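Histone-lysine N-methyltransferase family member SUVH9 (Arabidopsis thaliana, PDB 4NJ5) probably binds methylated DNA and recruits RNA polymerase V to chromatin for gene silencing, although it lacks histone methyltransferase activity of its own. Local coordinates at residues Gln333-Glu339 with Ile470-His476; Phe197-Trp203 with Lys215-Ile221; Phe267-Asp273 with Arg367-Trp373. One frame throughout, in Å; residues are numbered along the deposited sequence.

Interaction 1: Gln333-Glu339 with Ile470-His476; sequences QKPLIHE and IVQFVLH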
loop_
_atom_site.group_PDB
_atom_site.type_symbol
_atom_site.label_atom_id
_atom_site.label_comp_id
_atom_site.label_asym_id
_atom_site.label_seq_id
_atom_site.Cartn_x
_atom_site.Cartn_y
_atom_site.Cartn_z
ATOM N N GLN A 333 -3.577 3.274 15.030
ATOM C CA GLN A 333 -2.896 4.471 15.528
ATOM C C GLN A 333 -2.881 4.497 17.061
ATOM O O GLN A 333 -3.825 4.043 17.707
ATOM C CB GLN A 333 -3.583 5.751 15.019
ATOM C CG GLN A 333 -3.433 6.036 13.525
ATOM C CD GLN A 333 -3.955 7.417 13.144
ATOM O OE1 GLN A 333 -3.928 8.348 13.952
ATOM N NE2 GLN A 333 -4.437 7.553 11.912
ATOM N N LYS A 334 -1.803 5.026 17.636
ATOM C CA LYS A 334 -1.704 5.255 19.082
ATOM C C LYS A 334 -0.907 6.543 19.328
ATOM O O LYS A 334 -0.104 6.929 18.493
ATOM C CB LYS A 334 -1.102 4.041 19.825
ATOM C CG LYS A 334 -0.230 3.123 18.983
ATOM C CD LYS A 334 -0.534 1.645 19.288
ATOM C CE LYS A 334 -0.555 1.351 20.790
ATOM N NZ LYS A 334 0.803 1.413 21.400
ATOM N N PRO A 335 -1.131 7.223 20.462
ATOM C CA PRO A 335 -0.432 8.497 20.684
ATOM C C PRO A 335 1.074 8.333 20.881
ATOM O O PRO A 335 1.838 9.277 20.667
ATOM C CB PRO A 335 -1.066 9.028 21.977
ATOM C CG PRO A 335 -1.555 7.807 22.687
ATOM C CD PRO A 335 -1.985 6.850 21.601
ATOM N N LEU A 336 1.488 7.138 21.285
ATOM C CA LEU A 336 2.890 6.868 21.564
ATOM C C LEU A 336 3.180 5.375 21.472
ATOM O O LEU A 336 2.491 4.558 22.081
ATOM C CB LEU A 336 3.266 7.390 22.954
ATOM C CG LEU A 336 4.728 7.256 23.380
ATOM C CD1 LEU A 336 5.638 8.048 22.448
ATOM C CD2 LEU A 336 4.892 7.714 24.815
ATOM N N ILE A 337 4.203 5.025 20.704
ATOM C CA ILE A 337 4.613 3.635 20.587
ATOM C C ILE A 337 5.911 3.379 21.352
ATOM O O ILE A 337 6.921 4.053 21.129
ATOM C CB ILE A 337 4.796 3.220 19.116
ATOM C CG1 ILE A 337 3.499 3.443 18.332
ATOM C CG2 ILE A 337 5.239 1.767 19.029
ATOM C CD1 ILE A 337 3.598 3.096 16.861
ATOM N N HIS A 338 5.870 2.412 22.264
ATOM C CA HIS A 338 7.068 1.979 22.977
ATOM C C HIS A 338 7.609 0.696 22.356
ATOM O O HIS A 338 7.081 -0.393 22.596
ATOM C CB HIS A 338 6.767 1.743 24.461
ATOM C CG HIS A 338 6.286 2.960 25.190
ATOM N ND1 HIS A 338 7.138 3.814 25.853
ATOM C CD2 HIS A 338 5.038 3.456 25.367
ATOM C CE1 HIS A 338 6.437 4.791 26.406
ATOM N NE2 HIS A 338 5.162 4.595 26.127
ATOM N N GLU A 339 8.653 0.828 21.544
ATOM C CA GLU A 339 9.320 -0.340 20.981
ATOM C C GLU A 339 10.297 -0.908 21.998
ATOM O O GLU A 339 10.699 -0.217 22.931
ATOM C CB GLU A 339 10.047 0.011 19.678
ATOM C CG GLU A 339 9.118 0.158 18.483
ATOM C CD GLU A 339 9.856 0.377 17.173
ATOM O OE1 GLU A 339 11.097 0.212 17.138
ATOM O OE2 GLU A 339 9.184 0.712 16.175
ATOM N N ILE A 470 0.700 8.444 7.419
ATOM C CA ILE A 470 0.397 8.894 8.771
ATOM C C ILE A 470 1.641 8.954 9.642
ATOM O O ILE A 470 2.679 8.358 9.326
ATOM C CB ILE A 470 -0.640 7.995 9.474
ATOM C CG1 ILE A 470 -0.073 6.589 9.681
ATOM C CG2 ILE A 470 -1.949 7.968 8.693
ATOM C CD1 ILE A 470 -0.901 5.729 10.609
ATOM N N VAL A 471 1.509 9.669 10.754
ATOM C CA VAL A 471 2.601 9.868 11.692
ATOM C C VAL A 471 2.332 9.115 12.995
ATOM O O VAL A 471 1.198 9.081 13.477
ATOM C CB VAL A 471 2.780 11.373 11.994
ATOM C CG1 VAL A 471 3.821 11.593 13.082
ATOM C CG2 VAL A 471 3.154 12.127 10.726
ATOM N N GLN A 472 3.377 8.498 13.544
ATOM C CA GLN A 472 3.322 7.909 14.878
ATOM C C GLN A 472 4.552 8.320 15.678
ATOM O O GLN A 472 5.669 8.326 15.156
ATOM C CB GLN A 472 3.253 6.382 14.798
ATOM C CG GLN A 472 1.970 5.828 14.188
ATOM C CD GLN A 472 0.782 5.900 15.132
ATOM O OE1 GLN A 472 0.475 4.935 15.840
ATOM N NE2 GLN A 472 0.101 7.045 15.140
ATOM N N PHE A 473 4.349 8.662 16.946
ATOM C CA PHE A 473 5.467 8.966 17.830
ATOM C C PHE A 473 5.993 7.691 18.494
ATOM O O PHE A 473 5.246 6.972 19.162
ATOM C CB PHE A 473 5.077 10.022 18.873
ATOM C CG PHE A 473 4.757 11.370 18.280
ATOM C CD1 PHE A 473 5.722 12.083 17.583
ATOM C CD2 PHE A 473 3.494 11.926 18.422
ATOM C CE1 PHE A 473 5.431 13.324 17.031
ATOM C CE2 PHE A 473 3.198 13.169 17.875
ATOM C CZ PHE A 473 4.169 13.867 17.179
ATOM N N VAL A 474 7.278 7.440 18.305
ATOM C CA VAL A 474 7.925 6.249 18.739
ATOM C C VAL A 474 9.147 6.438 19.617
ATOM O O VAL A 474 9.957 7.275 19.410
ATOM C CB VAL A 474 8.269 5.353 17.564
ATOM C CG1 VAL A 474 9.061 4.165 17.997
ATOM C CG2 VAL A 474 7.028 4.934 16.850
ATOM N N LEU A 475 9.250 5.586 20.610
ATOM C CA LEU A 475 10.414 5.508 21.425
ATOM C C LEU A 475 11.085 4.184 21.252
ATOM O O LEU A 475 10.456 3.156 21.273
ATOM C CB LEU A 475 10.045 5.707 22.865
ATOM C CG LEU A 475 9.640 7.088 23.255
ATOM C CD1 LEU A 475 9.019 7.031 24.615
ATOM C CD2 LEU A 475 10.822 8.027 23.228
ATOM N N HIS A 476 12.378 4.205 21.031
ATOM C CA HIS A 476 13.142 2.994 21.093
ATOM C C HIS A 476 14.471 3.129 21.734
ATOM O O HIS A 476 14.797 2.404 22.641
ATOM C CB HIS A 476 13.225 2.281 19.770
ATOM C CG HIS A 476 13.894 3.059 18.719
ATOM N ND1 HIS A 476 15.187 3.028 18.533
ATOM C CD2 HIS A 476 13.394 3.901 17.794
ATOM C CE1 HIS A 476 15.489 3.816 17.532
ATOM N NE2 HIS A 476 14.389 4.320 17.072
HETATM O O HOH W 1 -2.179 9.010 16.237
HETATM O O HOH W 2 1.515 8.782 17.626
HETATM O O HOH W 3 12.810 0.936 24.108
#

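Interaction 2: Phe197-Trp203 with Lys215-Ile221; sequences FRIVDSW and KYRLERI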
loop_
_atom_site.group_PDB
_atom_site.type_symbol
_atom_site.label_atom_id
_atom_site.label_comp_id
_atom_site.label_asym_id
_atom_site.label_seq_id
_atom_site.Cartn_x
_atom_site.Cartn_y
_atom_site.Cartn_z
ATOM N N PHE A 197 -11.194 -2.571 -21.673
ATOM C CA PHE A 197 -10.800 -3.074 -22.977
ATOM C C PHE A 197 -12.063 -3.531 -23.689
ATOM O O PHE A 197 -13.068 -3.821 -23.049
ATOM C CB PHE A 197 -9.861 -4.274 -22.822
ATOM C CG PHE A 197 -8.449 -3.915 -22.428
ATOM C CD1 PHE A 197 -8.171 -3.356 -21.189
ATOM C CD2 PHE A 197 -7.395 -4.177 -23.290
ATOM C CE1 PHE A 197 -6.871 -3.048 -20.826
ATOM C CE2 PHE A 197 -6.096 -3.865 -22.938
ATOM C CZ PHE A 197 -5.832 -3.302 -21.702
ATOM N N ARG A 198 -12.019 -3.602 -25.012
ATOM C CA ARG A 198 -13.127 -4.185 -25.761
ATOM C C ARG A 198 -12.652 -5.386 -26.558
ATOM O O ARG A 198 -11.528 -5.400 -27.057
ATOM C CB ARG A 198 -13.793 -3.156 -26.679
ATOM C CG ARG A 198 -14.942 -2.415 -26.020
ATOM C CD ARG A 198 -15.796 -1.667 -27.031
ATOM N NE ARG A 198 -16.769 -0.809 -26.363
ATOM C CZ ARG A 198 -16.555 0.469 -26.067
ATOM N NH1 ARG A 198 -15.402 1.040 -26.390
ATOM N NH2 ARG A 198 -17.492 1.178 -25.451
ATOM N N ILE A 199 -13.505 -6.400 -26.657
ATOM C CA ILE A 199 -13.182 -7.587 -27.433
ATOM C C ILE A 199 -13.560 -7.308 -28.877
ATOM O O ILE A 199 -14.727 -7.082 -29.183
ATOM C CB ILE A 199 -13.948 -8.822 -26.924
ATOM C CG1 ILE A 199 -13.840 -8.928 -25.400
ATOM C CG2 ILE A 199 -13.421 -10.085 -27.585
ATOM C CD1 ILE A 199 -14.774 -9.949 -24.793
ATOM N N VAL A 200 -12.572 -7.303 -29.766
ATOM C CA VAL A 200 -12.813 -6.882 -31.144
ATOM C C VAL A 200 -12.698 -8.026 -32.141
ATOM O O VAL A 200 -12.952 -7.844 -33.334
ATOM C CB VAL A 200 -11.846 -5.766 -31.565
ATOM C CG1 VAL A 200 -11.937 -4.600 -30.593
ATOM C CG2 VAL A 200 -10.423 -6.301 -31.633
ATOM N N ASP A 201 -12.307 -9.198 -31.651
ATOM C CA ASP A 201 -12.196 -10.376 -32.502
ATOM C C ASP A 201 -12.162 -11.660 -31.677
ATOM O O ASP A 201 -11.737 -11.653 -30.528
ATOM C CB ASP A 201 -10.961 -10.285 -33.400
ATOM C CG ASP A 201 -11.035 -11.227 -34.582
ATOM O OD1 ASP A 201 -12.133 -11.758 -34.842
ATOM O OD2 ASP A 201 -10.002 -11.435 -35.253
ATOM N N SER A 202 -12.626 -12.755 -32.268
ATOM C CA SER A 202 -12.611 -14.053 -31.600
ATOM C C SER A 202 -12.461 -15.165 -32.623
ATOM O O SER A 202 -12.912 -15.031 -33.762
ATOM C CB SER A 202 -13.900 -14.269 -30.812
ATOM O OG SER A 202 -14.969 -14.582 -31.686
ATOM N N TRP A 203 -11.841 -16.269 -32.220
ATOM C CA TRP A 203 -11.661 -17.386 -33.138
ATOM C C TRP A 203 -11.378 -18.708 -32.435
ATOM O O TRP A 203 -11.058 -18.738 -31.247
ATOM C CB TRP A 203 -10.555 -17.076 -34.153
ATOM C CG TRP A 203 -9.181 -17.003 -33.562
ATOM C CD1 TRP A 203 -8.248 -17.998 -33.537
ATOM C CD2 TRP A 203 -8.579 -15.873 -32.913
ATOM N NE1 TRP A 203 -7.104 -17.560 -32.915
ATOM C CE2 TRP A 203 -7.281 -16.260 -32.524
ATOM C CE3 TRP A 203 -9.011 -14.575 -32.625
ATOM C CZ2 TRP A 203 -6.412 -15.394 -31.861
ATOM C CZ3 TRP A 203 -8.145 -13.716 -31.967
ATOM C CH2 TRP A 203 -6.861 -14.130 -31.593
ATOM N N LYS A 215 -9.965 -18.173 -28.611
ATOM C CA LYS A 215 -9.118 -17.006 -28.409
ATOM C C LYS A 215 -9.854 -15.702 -28.714
ATOM O O LYS A 215 -10.672 -15.631 -29.632
ATOM C CB LYS A 215 -7.846 -17.117 -29.250
ATOM C CG LYS A 215 -6.723 -17.876 -28.559
ATOM C CD LYS A 215 -5.579 -18.181 -29.512
ATOM C CE LYS A 215 -4.338 -18.601 -28.747
ATOM N NZ LYS A 215 -4.696 -19.414 -27.556
ATOM N N TYR A 216 -9.552 -14.671 -27.932
ATOM C CA TYR A 216 -10.227 -13.389 -28.053
ATOM C C TYR A 216 -9.200 -12.268 -28.030
ATOM O O TYR A 216 -8.294 -12.261 -27.198
ATOM C CB TYR A 216 -11.228 -13.205 -26.910
ATOM C CG TYR A 216 -12.139 -14.393 -26.686
ATOM C CD1 TYR A 216 -13.374 -14.476 -27.314
ATOM C CD2 TYR A 216 -11.761 -15.432 -25.845
ATOM C CE1 TYR A 216 -14.209 -15.561 -27.109
ATOM C CE2 TYR A 216 -12.587 -16.519 -25.636
ATOM C CZ TYR A 216 -13.808 -16.577 -26.268
ATOM O OH TYR A 216 -14.630 -17.658 -26.059
ATOM N N ARG A 217 -9.335 -11.329 -28.956
ATOM C CA ARG A 217 -8.425 -10.199 -29.022
ATOM C C ARG A 217 -9.021 -9.000 -28.301
ATOM O O ARG A 217 -10.080 -8.498 -28.678
ATOM C CB ARG A 217 -8.106 -9.849 -30.472
ATOM C CG ARG A 217 -7.463 -8.491 -30.647
ATOM C CD ARG A 217 -7.165 -8.217 -32.106
ATOM N NE ARG A 217 -5.744 -8.355 -32.394
ATOM C CZ ARG A 217 -4.899 -7.333 -32.469
ATOM N NH1 ARG A 217 -5.338 -6.095 -32.288
ATOM N NH2 ARG A 217 -3.618 -7.549 -32.733
ATOM N N LEU A 218 -8.332 -8.562 -27.253
ATOM C CA LEU A 218 -8.770 -7.438 -26.436
ATOM C C LEU A 218 -7.959 -6.188 -26.756
ATOM O O LEU A 218 -6.732 -6.236 -26.840
ATOM C CB LEU A 218 -8.632 -7.773 -24.949
ATOM C CG LEU A 218 -9.849 -8.383 -24.249
ATOM C CD1 LEU A 218 -10.263 -9.692 -24.901
ATOM C CD2 LEU A 218 -9.563 -8.587 -22.769
ATOM N N GLU A 219 -8.653 -5.071 -26.939
ATOM C CA GLU A 219 -7.995 -3.801 -27.214
ATOM C C GLU A 219 -8.448 -2.753 -26.210
ATOM O O GLU A 219 -9.641 -2.631 -25.924
ATOM C CB GLU A 219 -8.282 -3.337 -28.644
ATOM C CG GLU A 219 -7.501 -4.101 -29.703
ATOM C CD GLU A 219 -7.857 -3.680 -31.118
ATOM O OE1 GLU A 219 -8.631 -2.713 -31.279
ATOM O OE2 GLU A 219 -7.360 -4.322 -32.069
ATOM N N ARG A 220 -7.492 -2.002 -25.675
ATOM C CA ARG A 220 -7.791 -1.018 -24.645
ATOM C C ARG A 220 -8.599 0.156 -25.189
ATOM O O ARG A 220 -8.384 0.603 -26.314
ATOM C CB ARG A 220 -6.502 -0.523 -23.986
ATOM C CG ARG A 220 -6.727 0.221 -22.683
ATOM C CD ARG A 220 -5.470 0.238 -21.832
ATOM N NE ARG A 220 -5.727 0.757 -20.492
ATOM C CZ ARG A 220 -5.431 1.990 -20.098
ATOM N NH1 ARG A 220 -4.857 2.839 -20.938
ATOM N NH2 ARG A 220 -5.700 2.372 -18.857
ATOM N N ILE A 221 -9.537 0.638 -24.380
ATOM C CA ILE A 221 -10.336 1.804 -24.734
ATOM C C ILE A 221 -9.465 3.050 -24.691
ATOM O O ILE A 221 -8.678 3.234 -23.767
ATOM C CB ILE A 221 -11.524 2.003 -23.769
ATOM C CG1 ILE A 221 -12.312 0.702 -23.599
ATOM C CG2 ILE A 221 -12.432 3.128 -24.255
ATOM C CD1 ILE A 221 -12.689 0.055 -24.889
#

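Interaction 3: Phe267-Asp273 with Arg367-Trp373; sequences FNDIDSD and RSLETGW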
loop_
_atom_site.group_PDB
_atom_site.type_symbol
_atom_site.label_atom_id
_atom_site.label_comp_id
_atom_site.label_asym_id
_atom_site.label_seq_id
_atom_site.Cartn_x
_atom_site.Cartn_y
_atom_site.Cartn_z
ATOM N N PHE A 267 16.066 12.670 -8.630
ATOM C CA PHE A 267 15.711 12.758 -10.039
ATOM C C PHE A 267 15.174 14.134 -10.402
ATOM O O PHE A 267 14.397 14.720 -9.657
ATOM C CB PHE A 267 14.672 11.692 -10.376
ATOM C CG PHE A 267 14.316 11.633 -11.829
ATOM C CD1 PHE A 267 15.167 11.024 -12.737
ATOM C CD2 PHE A 267 13.128 12.178 -12.290
ATOM C CE1 PHE A 267 14.844 10.964 -14.078
ATOM C CE2 PHE A 267 12.797 12.121 -13.630
ATOM C CZ PHE A 267 13.658 11.513 -14.525
ATOM N N ASN A 268 15.590 14.642 -11.557
ATOM C CA ASN A 268 15.144 15.950 -12.022
ATOM C C ASN A 268 15.159 16.031 -13.543
ATOM O O ASN A 268 16.206 16.252 -14.153
ATOM C CB ASN A 268 16.007 17.057 -11.407
ATOM C CG ASN A 268 15.584 18.454 -11.842
ATOM O OD1 ASN A 268 14.542 18.639 -12.471
ATOM N ND2 ASN A 268 16.397 19.448 -11.498
ATOM N N ASP A 269 13.988 15.845 -14.147
ATOM C CA ASP A 269 13.843 15.905 -15.599
ATOM C C ASP A 269 13.176 17.204 -16.028
ATOM O O ASP A 269 12.653 17.307 -17.135
ATOM C CB ASP A 269 13.039 14.706 -16.112
ATOM C CG ASP A 269 11.596 14.711 -15.628
ATOM O OD1 ASP A 269 11.283 15.438 -14.661
ATOM O OD2 ASP A 269 10.773 13.975 -16.210
ATOM N N ILE A 270 13.200 18.194 -15.139
ATOM C CA ILE A 270 12.537 19.474 -15.376
ATOM C C ILE A 270 13.538 20.620 -15.579
ATOM O O ILE A 270 13.470 21.334 -16.578
ATOM C CB ILE A 270 11.552 19.805 -14.231
ATOM C CG1 ILE A 270 10.326 18.881 -14.297
ATOM C CG2 ILE A 270 11.134 21.270 -14.280
ATOM C CD1 ILE A 270 9.415 18.978 -13.089
ATOM N N ASP A 271 14.460 20.793 -14.632
ATOM C CA ASP A 271 15.500 21.819 -14.752
ATOM C C ASP A 271 16.843 21.388 -14.161
ATOM O O ASP A 271 17.123 20.197 -14.038
ATOM C CB ASP A 271 15.046 23.151 -14.135
ATOM C CG ASP A 271 14.667 23.022 -12.667
ATOM O OD1 ASP A 271 15.075 22.037 -12.012
ATOM O OD2 ASP A 271 13.961 23.917 -12.160
ATOM N N SER A 272 17.651 22.372 -13.778
ATOM C CA SER A 272 19.005 22.122 -13.289
ATOM C C SER A 272 19.160 22.242 -11.771
ATOM O O SER A 272 20.271 22.166 -11.249
ATOM C CB SER A 272 19.994 23.049 -13.992
ATOM O OG SER A 272 19.940 22.867 -15.393
ATOM N N ASP A 273 18.049 22.431 -11.068
ATOM C CA ASP A 273 18.098 22.585 -9.619
ATOM C C ASP A 273 18.542 21.294 -8.937
ATOM O O ASP A 273 18.058 20.209 -9.256
ATOM C CB ASP A 273 16.737 23.006 -9.066
ATOM C CG ASP A 273 16.828 23.530 -7.647
ATOM O OD1 ASP A 273 17.598 24.488 -7.417
ATOM O OD2 ASP A 273 16.145 22.982 -6.756
ATOM N N ARG A 367 12.106 16.209 -8.747
ATOM C CA ARG A 367 11.726 17.587 -8.987
ATOM C C ARG A 367 10.290 17.618 -9.492
ATOM O O ARG A 367 9.857 16.721 -10.218
ATOM C CB ARG A 367 12.673 18.221 -10.006
ATOM C CG ARG A 367 12.401 19.684 -10.311
ATOM C CD ARG A 367 12.993 20.607 -9.260
ATOM N NE ARG A 367 12.982 21.995 -9.711
ATOM C CZ ARG A 367 12.010 22.863 -9.446
ATOM N NH1 ARG A 367 10.966 22.493 -8.717
ATOM N NH2 ARG A 367 12.085 24.105 -9.908
ATOM N N SER A 368 9.557 18.645 -9.083
ATOM C CA SER A 368 8.171 18.835 -9.482
ATOM C C SER A 368 7.917 20.331 -9.585
ATOM O O SER A 368 8.723 21.130 -9.110
ATOM C CB SER A 368 7.230 18.194 -8.453
ATOM O OG SER A 368 6.033 18.944 -8.297
ATOM N N LEU A 369 6.805 20.713 -10.201
ATOM C CA LEU A 369 6.479 22.125 -10.366
ATOM C C LEU A 369 5.532 22.616 -9.277
ATOM O O LEU A 369 5.783 23.630 -8.625
ATOM C CB LEU A 369 5.867 22.362 -11.743
ATOM C CG LEU A 369 6.791 22.173 -12.943
ATOM C CD1 LEU A 369 5.970 21.806 -14.169
ATOM C CD2 LEU A 369 7.606 23.436 -13.204
ATOM N N GLU A 370 4.446 21.878 -9.085
ATOM C CA GLU A 370 3.411 22.220 -8.108
ATOM C C GLU A 370 3.899 22.055 -6.667
ATOM O O GLU A 370 3.508 22.810 -5.779
ATOM C CB GLU A 370 2.140 21.406 -8.375
ATOM C CG GLU A 370 2.313 19.884 -8.299
ATOM C CD GLU A 370 3.199 19.320 -9.409
ATOM O OE1 GLU A 370 3.191 19.888 -10.525
ATOM O OE2 GLU A 370 3.921 18.326 -9.160
ATOM N N THR A 371 4.752 21.062 -6.445
ATOM C CA THR A 371 5.550 21.004 -5.224
ATOM C C THR A 371 6.974 21.243 -5.668
ATOM O O THR A 371 7.313 20.925 -6.802
ATOM C CB THR A 371 5.462 19.634 -4.508
ATOM O OG1 THR A 371 6.387 18.715 -5.098
ATOM C CG2 THR A 371 4.063 19.075 -4.588
ATOM N N GLY A 372 7.810 21.784 -4.791
ATOM C CA GLY A 372 9.196 22.020 -5.143
ATOM C C GLY A 372 9.934 20.720 -5.412
ATOM O O GLY A 372 10.506 20.517 -6.484
ATOM N N TRP A 373 9.922 19.840 -4.419
ATOM C CA TRP A 373 10.426 18.484 -4.572
ATOM C C TRP A 373 9.420 17.537 -3.935
ATOM O O TRP A 373 8.692 17.920 -3.018
ATOM C CB TRP A 373 11.807 18.329 -3.922
ATOM C CG TRP A 373 12.896 19.097 -4.620
ATOM C CD1 TRP A 373 13.254 20.396 -4.400
ATOM C CD2 TRP A 373 13.767 18.611 -5.649
ATOM N NE1 TRP A 373 14.290 20.750 -5.230
ATOM C CE2 TRP A 373 14.624 19.672 -6.006
ATOM C CE3 TRP A 373 13.907 17.382 -6.300
ATOM C CZ2 TRP A 373 15.606 19.541 -6.989
ATOM C CZ3 TRP A 373 14.880 17.256 -7.278
ATOM C CH2 TRP A 373 15.717 18.327 -7.611
HETATM O O HOH W 4 11.133 15.226 -11.776
#

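Interaction 1: Gln333-Glu339 with Ile470-His476
Ile337 and His338 pair in parallel with Val474 and Leu475: Ile337 N donates to Phe473 O (2.7 Å), Ile337 O accepts from Leu475 N, and Glu339 N reaches Leu475 O. Ahead of strand 337-338 the Gln472 side chain takes over from the backbone. Its OE1 receives Lys334 N at 2.9 Å on an in-plane lone pair, while its NE2 gives an almost straight bond to Val471 O within its own strand, so both ends of the amide are used and its rotation is fixed. A bend at chi2 (-76°) turns the amide up toward the 333-339 backbone. Where direct bonding lapses, a water spans Lys334 O and Phe473 N. On one side of the sheet Val474 CG2 packs against Ile337 CB at 3.6 Å, and Ile337 CD1 lies over the aliphatic part of Gln472. The other side carries Leu475, whose CD1 meets the His338 ring (3.9 Å to CE1) and, at 4.1 Å, Leu336 CD1; His338 ND1 is buried without a polar partner. Gln333 lays its CG on Ile470 CD1, but its NE2 bonds to Ser418 O. Glu339 runs its extended chain past Val474 CG1 to Thr355 and Gln356, which hold its carboxylate oxygens. The zinc-binding Cys340 follows directly, so this short edge strand ties the pre-SET zinc cluster to the SET domain. Strand 337-338 borders a four-stranded mixed sheet; strand 469-475, its neighbour, pairs on its other edge, antiparallel, with strand 485-490, on which Val471 and His476 also pack.

Interaction 2: Phe197-Trp203 with Lys215-Ile221
Phe197 lies against Arg220 at one end of an antiparallel strand pair, and the ring's face carries the arginine's CB, 3.7 Å from the centroid. With chi1 at -165° Arg220 CG points away from the backbone N, and the extended chain continues across the ring, while the guanidinium bonds to the carbonyls of Ala225 and Asp194. This side of the sheet is the tight one. Ile199 CG1 touches Leu218 CD1 at 3.7 Å, its CG2 meets Tyr216 CB, and Ser202 CB leans on the tyrosine ring; Met168 and Met164 of helix 159-169 add to the packing around them. The opposite side is looser and more open to solvent. There Val200 CG2 rests near the Glu219 carboxylate, and the Arg217 NH1 to Glu219 OE2 salt bridge (2.7 Å) runs along one strand, using the anti lone pair of OE2. Trp203 on this side lays one face of its six-membered ring over Lys215 CB, 3.7 Å from the centroid, whereas Lys215 NZ goes to Thr140. The backbone ladder changes step midway: Val200 N bonds to Arg217 O, but Arg217 N bonds to Asp201 O, so an extra residue of strand 190-206 sits opposite Arg217, as in a classic beta bulge. The pair forms a bulged beta hairpin, strands 190-206 and 212-220, within the mixed sheet of the SRA (YDG) domain, the module that in this family recognises methylated DNA.

Interaction 3: Phe267-Asp273 with Arg367-Trp373
An Asx turn at Asn268 shapes the loop that follows strand 264-267, and the loop closes over Arg367 at the end of strand 363-367. Asn268 OD1 accepts from Ile270 N and Asp271 N on the same face of its amide, and lies 3.1 Å from Arg367 CB; the two side chains run side by side, pointing the same way. Asn268 ND2 donates to Asp271 OD1 and Asp273 O. The Asp271 carboxylate is thereby positioned for Arg367, which grips it side-on: NE reaches OD1 of Asp271 at 3.1 Å and NH2 reaches OD2 at 2.9 Å, both on the syn side, with the two flat groups turned 41° apart. Asp271 OD1 takes three donors in all, since Asp273 N comes in from above the carboxylate plane. A bend at chi2 (81°) swings the Arg367 chain over the face of Trp373, leaving NH1 to bond Gly372 O. Trp373 offers its edge to the loop: NE1 meets Asp273 OD2 in the ring plane at 3.3 Å, and CZ3 abuts Phe267 O. Ile270 CD1 packs on Leu369 CG at 4.1 Å, on the exposed side of the contact. A water joins Asp269 OD1 to Arg367 O. The bond from Arg367 N to Phe267 O (2.9 Å) ends the parallel pairing of strands 264-267 and 363-367, the middle pair of a four-stranded sheet, with strand 373-377 starting at Trp373 on one edge and strand 250-252 on the other.

Interaction 2 comes first along the chain, closing within the SRA domain before the other two begin. Interactions 1 and 3 then alternate: 267-273, 333-339, 367-373, 470-476. Each of them joins a pre-SET segment to a SET segment, interaction 3 through neighbouring loops of one four-stranded sheet and interaction 1 through a parallel strand pair in another, beside the zinc cluster. Their centres are 32 Å apart, with nearest atoms about 16 Å apart. Interaction 2 belongs to a third sheet, its centre 51 Å from interaction 1 and 40 Å from interaction 3. The crossed pair fastens pre-SET and SET regions together at two separate places, while interaction 2 lies apart, within the SRA domain.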